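Local coordinates for DNA replication protein DnaC (Aquifex aeolicus, PDB 3ECC) that probably acts as an ATP-binding helicase loader that takes part in the initiation of bacterial DNA replication, at residues L78-L82 and F94-V98. Sequence-based numbering, arbitrary orientation.
Sequences LIFRL and FLKTV
The F94 ring meets the methyl CD2 of L82 at its edge, near the ring plane, with L82 CD2 3.5 Å from F94 CD2. One face of the ring carries V98 CG2 of the same helix, 3.9 Å above the ring plane and displaced toward the rim. Two groups of segment 78-82 approach obliquely: L78 CD1 lies 3.9 Å from F94 CZ, and R81 NH1 lies 3.6 Å from F94 CE1. Although the guanidinium and ring planes are only 26° apart, the R81 side chain as a whole runs across that of F94 at roughly a right angle. With CG anti to the backbone N (chi1 179°), the F94 ring is carried across to the facing helix, where its atoms touch L78, R81 and L82. Replacing F94 with alanine would probably strip L82 CD2 and L78 CD1 of much of their cover and leave the R81 guanidinium without the ring beside it.

These helices illustrate how a beta-alpha-beta crossover can hold two helices: 75-86 and 93-99 follow one another in the connection from strand 71-74 to the neighbouring parallel strand 104-107, in a sheet ordered 2-3-4-1-5 as in AAA+ P-loop ATPases. The axes of the two segments are roughly antiparallel, 147° between their N-to-C directions, and approach no closer than 11.8 Å, a gap bridged by side chains without a hydrogen bond. Leucine methyls add further apolar contacts: L78 CD1 reaches V98 CG2 at 4.0 Å, and L82 CD2 also touches L95 CD1. On the sheet side, L78 and V98 both rest on F73, while L78 also packs on L106 and V98 on L104. Within the second helix, the F94 carbonyl oxygen accepts both V98 N and T97 OG1, the latter from above the carbonyl plane at 2.6 Å from F94 O.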
ATOM      1  N   LEU A  78       6.071  -1.299  10.607  1.00 53.57           N
ATOM      2  CA  LEU A  78       5.067  -2.303  10.980  1.00 54.44           C
ATOM      3  C   LEU A  78       5.709  -3.641  11.309  1.00 55.23           C
ATOM      4  O   LEU A  78       5.337  -4.292  12.279  1.00 55.18           O
ATOM      5  CB  LEU A  78       4.008  -2.483   9.883  1.00 54.16           C
ATOM      6  CG  LEU A  78       2.879  -3.495  10.140  1.00 53.84           C
ATOM      7  CD1 LEU A  78       1.995  -3.101  11.325  1.00 53.30           C
ATOM      8  CD2 LEU A  78       2.031  -3.678   8.899  1.00 53.37           C
ATOM      9  N   ILE A  79       6.703  -4.021  10.512  1.00 56.54           N
ATOM     10  CA  ILE A  79       7.402  -5.288  10.680  1.00 57.81           C
ATOM     11  C   ILE A  79       8.227  -5.348  11.968  1.00 58.80           C
ATOM     12  O   ILE A  79       8.147  -6.331  12.696  1.00 58.83           O
ATOM     13  CB  ILE A  79       8.258  -5.606   9.438  1.00 57.65           C
ATOM     14  CG1 ILE A  79       7.359  -6.162   8.338  1.00 57.41           C
ATOM     15  CG2 ILE A  79       9.378  -6.588   9.763  1.00 57.85           C
ATOM     16  CD1 ILE A  79       7.918  -5.965   6.968  1.00 58.37           C
ATOM     17  N   PHE A  80       8.985  -4.288  12.256  1.00 60.21           N
ATOM     18  CA  PHE A  80       9.765  -4.202  13.504  1.00 61.65           C
ATOM     19  C   PHE A  80       8.876  -4.235  14.752  1.00 62.39           C
ATOM     20  O   PHE A  80       9.246  -4.831  15.766  1.00 62.61           O
ATOM     21  CB  PHE A  80      10.656  -2.943  13.536  1.00 61.62           C
ATOM     22  CG  PHE A  80      11.912  -3.054  12.707  1.00 62.14           C
ATOM     23  CD1 PHE A  80      12.783  -4.124  12.870  1.00 62.93           C
ATOM     24  CD2 PHE A  80      12.241  -2.067  11.786  1.00 62.34           C
ATOM     25  CE1 PHE A  80      13.945  -4.222  12.102  1.00 62.94           C
ATOM     26  CE2 PHE A  80      13.396  -2.158  11.019  1.00 62.42           C
ATOM     27  CZ  PHE A  80      14.251  -3.235  11.180  1.00 62.69           C
ATOM     28  N   ARG A  81       7.721  -3.577  14.677  1.00 63.37           N
ATOM     29  CA  ARG A  81       6.751  -3.593  15.768  1.00 64.60           C
ATOM     30  C   ARG A  81       6.297  -5.015  16.040  1.00 65.55           C
ATOM     31  O   ARG A  81       6.452  -5.527  17.150  1.00 65.72           O
ATOM     32  CB  ARG A  81       5.526  -2.756  15.416  1.00 64.57           C
ATOM     33  CG  ARG A  81       5.640  -1.289  15.725  1.00 64.91           C
ATOM     34  CD  ARG A  81       4.260  -0.721  15.936  1.00 66.01           C
ATOM     35  NE  ARG A  81       4.129   0.638  15.420  1.00 66.47           N
ATOM     36  CZ  ARG A  81       3.003   1.344  15.464  1.00 66.63           C
ATOM     37  NH1 ARG A  81       1.910   0.818  16.001  1.00 66.15           N
ATOM     38  NH2 ARG A  81       2.968   2.576  14.968  1.00 66.74           N
ATOM     39  N   LEU A  82       5.741  -5.649  15.010  1.00 66.63           N
ATOM     40  CA  LEU A  82       5.207  -6.996  15.117  1.00 67.70           C
ATOM     41  C   LEU A  82       6.252  -8.010  15.553  1.00 68.70           C
ATOM     42  O   LEU A  82       6.009  -8.763  16.489  1.00 68.94           O
ATOM     43  CB  LEU A  82       4.577  -7.434  13.800  1.00 67.52           C
ATOM     44  CG  LEU A  82       3.243  -6.778  13.447  1.00 67.71           C
ATOM     45  CD1 LEU A  82       2.904  -7.028  11.984  1.00 67.60           C
ATOM     46  CD2 LEU A  82       2.118  -7.258  14.364  1.00 67.51           C
ATOM     47  N   PHE A  94      -2.823  -6.460  18.717  1.00 70.39           N
ATOM     48  CA  PHE A  94      -2.332  -5.584  17.666  1.00 68.86           C
ATOM     49  C   PHE A  94      -2.320  -6.273  16.299  1.00 68.06           C
ATOM     50  O   PHE A  94      -2.691  -5.667  15.290  1.00 67.88           O
ATOM     51  CB  PHE A  94      -0.941  -5.063  18.010  1.00 68.68           C
ATOM     52  CG  PHE A  94      -0.357  -4.164  16.961  1.00 68.26           C
ATOM     53  CD1 PHE A  94      -0.852  -2.879  16.771  1.00 67.99           C
ATOM     54  CD2 PHE A  94       0.695  -4.596  16.169  1.00 67.86           C
ATOM     55  CE1 PHE A  94      -0.309  -2.045  15.800  1.00 67.37           C
ATOM     56  CE2 PHE A  94       1.246  -3.769  15.202  1.00 67.58           C
ATOM     57  CZ  PHE A  94       0.743  -2.490  15.017  1.00 67.19           C
ATOM     58  N   LEU A  95      -1.903  -7.538  16.275  1.00 66.91           N
ATOM     59  CA  LEU A  95      -1.818  -8.291  15.031  1.00 65.81           C
ATOM     60  C   LEU A  95      -3.188  -8.495  14.373  1.00 65.50           C
ATOM     61  O   LEU A  95      -3.308  -8.403  13.148  1.00 65.55           O
ATOM     62  CB  LEU A  95      -1.120  -9.630  15.257  1.00 65.52           C
ATOM     63  CG  LEU A  95      -0.951 -10.551  14.047  1.00 64.59           C
ATOM     64  CD1 LEU A  95      -0.067  -9.922  12.981  1.00 64.30           C
ATOM     65  CD2 LEU A  95      -0.391 -11.889  14.480  1.00 63.08           C
ATOM     66  N   LYS A  96      -4.213  -8.755  15.186  1.00 64.93           N
ATOM     67  CA  LYS A  96      -5.582  -8.970  14.675  1.00 64.32           C
ATOM     68  C   LYS A  96      -6.192  -7.704  14.097  1.00 63.76           C
ATOM     69  O   LYS A  96      -6.897  -7.754  13.085  1.00 63.67           O
ATOM     70  CB  LYS A  96      -6.504  -9.513  15.770  1.00 64.57           C
ATOM     71  CG  LYS A  96      -6.684 -11.013  15.745  1.00 65.30           C
ATOM     72  CD  LYS A  96      -7.225 -11.503  17.067  1.00 66.09           C
ATOM     73  CE  LYS A  96      -6.670 -12.874  17.392  1.00 66.41           C
ATOM     74  NZ  LYS A  96      -6.517 -13.028  18.861  1.00 66.65           N
ATOM     75  N   THR A  97      -5.929  -6.572  14.748  1.00 62.80           N
ATOM     76  CA  THR A  97      -6.431  -5.287  14.284  1.00 62.03           C
ATOM     77  C   THR A  97      -5.797  -4.907  12.956  1.00 61.45           C
ATOM     78  O   THR A  97      -6.449  -4.286  12.112  1.00 61.92           O
ATOM     79  CB  THR A  97      -6.161  -4.169  15.297  1.00 62.12           C
ATOM     80  OG1 THR A  97      -4.819  -4.293  15.786  1.00 62.04           O
ATOM     81  CG2 THR A  97      -7.145  -4.253  16.465  1.00 62.16           C
ATOM     82  N   VAL A  98      -4.535  -5.298  12.770  1.00 60.15           N
ATOM     83  CA  VAL A  98      -3.839  -5.080  11.505  1.00 58.93           C
ATOM     84  C   VAL A  98      -4.365  -6.021  10.423  1.00 58.16           C
ATOM     85  O   VAL A  98      -4.802  -5.568   9.366  1.00 58.16           O
ATOM     86  CB  VAL A  98      -2.302  -5.241  11.649  1.00 58.92           C
ATOM     87  CG1 VAL A  98      -1.637  -5.297  10.280  1.00 58.42           C
ATOM     88  CG2 VAL A  98      -1.726  -4.106  12.474  1.00 58.74           C
TER